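Long-range contacts in putative Ribokinase II (Escherichia coli O6, PDB 3IQ0), which probably phosphorylates a ribose-like sugar, using magnesium-bound ATP, as a kinase of the pfkB (ribokinase) family: residues B[161-166]-B[191-196]; B[222-227]-B[234-239]. All coordinates share one frame; numbering follows the deposited sequence.

Contact 1: residues B[161-166]-B[191-196]; sequences GGVISF and TDIYMP
The rings of Phe-166 and Tyr-194 lie side by side and point the same way, their planes 37° apart. Phe-166 CD2 comes to the edge of the tyrosine ring, 3.4 Å from Tyr-194 CE1. One face of that ring carries Pro-196 CD, set toward the rim, and Phe-217 meets it edge-to-face. The pairing of the two residues puts both side chains on one face of the sheet, and CG anti to the backbone N in each then sets the rings alongside each other. Thr-191 crosses the phenylalanine side chain at about a right angle, OG1 3.3 Å from Phe-166 CB, while that hydroxyl is hydrogen-bonded to Val-187 O. On the other side of the sheet, CE of the selenomethionine Met-195 touches Ser-165 CB at 3.6 Å, and Ser-165 OG hydrogen-bonds to His-135 ND1. Ile-164 O takes two donors, Asp-192 N at 2.9 Å and Ile-193 N at 3.1 Å. Asp-192 OD2 receives Ile-164 N through its anti lone pair, 2.8 Å and almost straight at 177°; OD1 forms a salt bridge with Lys-223. Phe-166 N to Ile-193 O and Met-195 N to Phe-166 O, both 2.8 Å, carry the parallel ladder onward, joining the outer strands of a beta-alpha-beta unit linked through helix 178-189. Strand 131-137 flanks 163-167 on its far side, and helix 258-271 packs over Ser-165, Ile-193 and Met-195.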
# COMPACT_ATOMS: atom_id res chain seq x y z
N GLY B 161 33.85 -9.88 -15.78
CA GLY B 161 34.91 -9.13 -15.13
C GLY B 161 34.49 -7.80 -14.54
O GLY B 161 35.29 -6.86 -14.51
N GLY B 162 33.26 -7.72 -14.06
CA GLY B 162 32.77 -6.48 -13.47
C GLY B 162 33.09 -6.31 -11.99
O GLY B 162 33.57 -7.24 -11.34
N VAL B 163 32.81 -5.12 -11.46
CA VAL B 163 33.06 -4.80 -10.06
C VAL B 163 31.75 -4.70 -9.27
O VAL B 163 30.76 -4.16 -9.76
CB VAL B 163 33.82 -3.46 -9.93
CG1 VAL B 163 34.00 -3.09 -8.46
CG2 VAL B 163 35.18 -3.56 -10.62
N ILE B 164 31.77 -5.22 -8.05
CA ILE B 164 30.59 -5.22 -7.19
C ILE B 164 30.77 -4.23 -6.03
O ILE B 164 31.79 -4.23 -5.34
CB ILE B 164 30.34 -6.64 -6.61
CG1 ILE B 164 30.21 -7.67 -7.74
CG2 ILE B 164 29.08 -6.65 -5.73
CD1 ILE B 164 29.00 -7.48 -8.64
N SER B 165 29.78 -3.36 -5.82
CA SER B 165 29.81 -2.41 -4.71
C SER B 165 28.64 -2.81 -3.84
O SER B 165 27.61 -3.27 -4.34
CB SER B 165 29.66 -0.96 -5.20
OG SER B 165 28.51 -0.80 -6.01
N PHE B 166 28.78 -2.64 -2.53
CA PHE B 166 27.73 -3.07 -1.62
C PHE B 166 27.53 -2.09 -0.47
O PHE B 166 28.48 -1.72 0.22
CB PHE B 166 28.10 -4.46 -1.09
CG PHE B 166 27.17 -5.00 -0.02
CD1 PHE B 166 25.79 -4.82 -0.11
CD2 PHE B 166 27.68 -5.76 1.03
CE1 PHE B 166 24.93 -5.40 0.83
CE2 PHE B 166 26.82 -6.35 1.97
CZ PHE B 166 25.44 -6.17 1.87
N THR B 191 32.07 -8.79 -2.71
CA THR B 191 32.14 -7.34 -2.81
C THR B 191 33.55 -6.80 -2.98
O THR B 191 34.50 -7.27 -2.34
CB THR B 191 31.52 -6.69 -1.55
OG1 THR B 191 30.12 -6.97 -1.53
CG2 THR B 191 31.75 -5.18 -1.56
N ASP B 192 33.69 -5.79 -3.83
CA ASP B 192 34.98 -5.16 -4.07
C ASP B 192 35.02 -3.83 -3.35
O ASP B 192 36.06 -3.41 -2.84
CB ASP B 192 35.19 -4.95 -5.58
CG ASP B 192 35.13 -6.24 -6.37
OD1 ASP B 192 36.01 -7.10 -6.16
OD2 ASP B 192 34.20 -6.41 -7.19
N ILE B 193 33.86 -3.17 -3.30
CA ILE B 193 33.72 -1.86 -2.67
C ILE B 193 32.60 -1.93 -1.63
O ILE B 193 31.43 -2.09 -1.97
CB ILE B 193 33.36 -0.78 -3.74
CG1 ILE B 193 34.46 -0.74 -4.81
CG2 ILE B 193 33.19 0.60 -3.09
CD1 ILE B 193 34.15 0.20 -5.96
N TYR B 194 32.98 -1.82 -0.36
CA TYR B 194 32.03 -1.89 0.75
C TYR B 194 31.78 -0.48 1.28
O TYR B 194 32.72 0.24 1.61
CB TYR B 194 32.62 -2.77 1.85
CG TYR B 194 31.61 -3.23 2.88
CD1 TYR B 194 30.34 -3.67 2.49
CD2 TYR B 194 31.93 -3.25 4.24
CE1 TYR B 194 29.41 -4.11 3.42
CE2 TYR B 194 31.00 -3.70 5.18
CZ TYR B 194 29.75 -4.12 4.77
OH TYR B 194 28.82 -4.53 5.69
N MSE B 195 30.51 -0.08 1.36
CA MSE B 195 30.18 1.27 1.82
C MSE B 195 29.20 1.32 3.00
O MSE B 195 28.08 1.84 2.89
CB MSE B 195 29.63 2.08 0.65
CG MSE B 195 30.57 2.10 -0.56
SE MSE B 195 29.87 3.12 -2.06
CE MSE B 195 28.88 1.74 -2.89
N PRO B 196 29.61 0.80 4.16
CA PRO B 196 28.74 0.80 5.34
C PRO B 196 28.72 2.16 6.02
O PRO B 196 29.65 2.95 5.88
CB PRO B 196 29.39 -0.24 6.23
CG PRO B 196 30.84 0.03 6.01
CD PRO B 196 30.91 0.18 4.49

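Contact 2: residues B[222-227]-B[234-239]; sequences VKEVIV and ASYYSA
Val-227 and Tyr-237 meet obliquely, CG2 of the valine reaching the edge of the ring in its plane, 3.9 Å from Tyr-237 CE2. Val-225 packs on the same side of the sheet, its CB 4.2 Å from Tyr-237 CB, and helix 210-220 covers this face through Ile-214 and Leu-218. Ile-226 and Tyr-236 form the opposite face, where Ile-226 CG1 lies 4.0 Å from Tyr-236 CD1; Leu-280 of helix 276-290 touches both residues. The two strands make a beta hairpin, running antiparallel at 170° with axes 4.7 Å apart. Val-225 with Tyr-237 and Val-227 with Ser-235 are hydrogen-bonded pairs, each joined by two backbone bonds, and Ile-226 with Tyr-236 is the non-hydrogen-bonded pair between them. Farther out, CG of Tyr-236 stands anti to its backbone N (chi1 175°), where the ring begins its run toward Glu-224, and Tyr-236 OH donates to Glu-224 OE2 at 2.6 Å. The acceptor lies at the edge of the ring and offers its anti lone pair, with the carboxylate turned 81° from the ring plane. The same oxygen also forms a salt bridge with Arg-270, which would probably help keep the glutamate charged. At the outer end of the hairpin, a water donates to Lys-223 O at 2.7 Å and accepts from Ala-239 N.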
# COMPACT_ATOMS: atom_id res chain seq x y z
N VAL B 222 37.78 -7.44 0.14
CA VAL B 222 37.25 -6.14 -0.20
C VAL B 222 38.43 -5.21 -0.45
O VAL B 222 39.34 -5.12 0.37
CB VAL B 222 36.37 -5.58 0.95
CG1 VAL B 222 35.86 -4.19 0.60
CG2 VAL B 222 35.21 -6.52 1.21
N LYS B 223 38.41 -4.53 -1.59
CA LYS B 223 39.50 -3.63 -1.94
C LYS B 223 39.36 -2.24 -1.33
O LYS B 223 40.35 -1.62 -0.96
CB LYS B 223 39.60 -3.53 -3.46
CG LYS B 223 39.88 -4.86 -4.14
CD LYS B 223 39.87 -4.76 -5.65
CE LYS B 223 40.10 -6.12 -6.30
NZ LYS B 223 39.10 -7.14 -5.85
N GLU B 224 38.12 -1.76 -1.22
CA GLU B 224 37.86 -0.44 -0.67
C GLU B 224 36.68 -0.44 0.27
O GLU B 224 35.65 -1.05 0.00
CB GLU B 224 37.60 0.56 -1.79
CG GLU B 224 38.81 0.82 -2.68
CD GLU B 224 38.45 1.58 -3.94
OE1 GLU B 224 37.74 1.02 -4.79
OE2 GLU B 224 38.88 2.74 -4.08
N VAL B 225 36.85 0.24 1.39
CA VAL B 225 35.80 0.37 2.39
C VAL B 225 35.59 1.86 2.61
O VAL B 225 36.50 2.55 3.09
CB VAL B 225 36.20 -0.29 3.72
CG1 VAL B 225 35.10 -0.10 4.76
CG2 VAL B 225 36.48 -1.77 3.50
N ILE B 226 34.42 2.35 2.22
CA ILE B 226 34.11 3.77 2.40
C ILE B 226 33.09 3.89 3.52
O ILE B 226 31.94 3.47 3.38
CB ILE B 226 33.53 4.40 1.11
CG1 ILE B 226 34.58 4.44 0.01
CG2 ILE B 226 33.07 5.82 1.39
CD1 ILE B 226 34.82 3.12 -0.68
N VAL B 227 33.51 4.46 4.65
CA VAL B 227 32.62 4.62 5.79
C VAL B 227 31.99 5.99 5.88
O VAL B 227 32.69 7.01 5.94
CB VAL B 227 33.35 4.32 7.11
CG1 VAL B 227 32.44 4.63 8.29
CG2 VAL B 227 33.77 2.86 7.15
N ALA B 234 33.30 11.42 6.34
CA ALA B 234 33.42 10.04 5.89
C ALA B 234 34.88 9.65 5.83
O ALA B 234 35.76 10.50 5.75
CB ALA B 234 32.77 9.87 4.52
N SER B 235 35.14 8.35 5.85
CA SER B 235 36.50 7.83 5.80
C SER B 235 36.69 6.82 4.68
O SER B 235 35.76 6.10 4.31
CB SER B 235 36.87 7.19 7.14
OG SER B 235 36.74 8.11 8.21
N TYR B 236 37.91 6.77 4.15
CA TYR B 236 38.25 5.84 3.08
C TYR B 236 39.32 4.90 3.61
O TYR B 236 40.24 5.33 4.31
CB TYR B 236 38.81 6.59 1.87
CG TYR B 236 39.32 5.70 0.76
CD1 TYR B 236 38.46 5.27 -0.27
CD2 TYR B 236 40.64 5.27 0.73
CE1 TYR B 236 38.92 4.45 -1.29
CE2 TYR B 236 41.11 4.44 -0.29
CZ TYR B 236 40.25 4.04 -1.30
OH TYR B 236 40.71 3.24 -2.31
N TYR B 237 39.21 3.62 3.28
CA TYR B 237 40.17 2.62 3.74
C TYR B 237 40.53 1.62 2.65
O TYR B 237 39.66 1.02 2.02
CB TYR B 237 39.61 1.83 4.93
CG TYR B 237 39.23 2.67 6.12
CD1 TYR B 237 40.20 3.19 6.97
CD2 TYR B 237 37.89 2.94 6.41
CE1 TYR B 237 39.85 3.96 8.08
CE2 TYR B 237 37.53 3.71 7.51
CZ TYR B 237 38.51 4.21 8.34
OH TYR B 237 38.15 4.97 9.43
N SER B 238 41.83 1.44 2.42
CA SER B 238 42.33 0.48 1.45
C SER B 238 43.57 -0.13 2.07
O SER B 238 44.10 0.39 3.05
CB SER B 238 42.68 1.16 0.12
OG SER B 238 43.77 2.05 0.27
N ALA B 239 44.05 -1.24 1.51
CA ALA B 239 45.24 -1.88 2.05
C ALA B 239 46.44 -0.94 2.00
O ALA B 239 47.33 -1.01 2.84
CB ALA B 239 45.54 -3.16 1.28
O HOH W 1 42.80 -2.58 -0.62

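How the contacts relate
Strands 193-194 and 224-228 are neighbours in one nine-stranded sheet, so contact 1 continues directly into contact 2, their centres 11 Å apart. Tyr-194 probably hydrogen-bonds strand 224-228 through both its N and its O: Tyr-194 N lies 2.8 Å from Glu-224 O, and Tyr-194 O the same distance from Ile-226 N. Contact 1 is a parallel pairing and contact 2 an antiparallel one, so the sheet changes direction after strand 224-228. Contact 2 comes up to the nucleotide, the side chain of Ala-234 about 4 Å from the bound ATP, while contact 1 stays back, its Met-195 side chain about 7 Å away. The magnesium ion is about 11 Å from the side chains of Met-195 and Val-227.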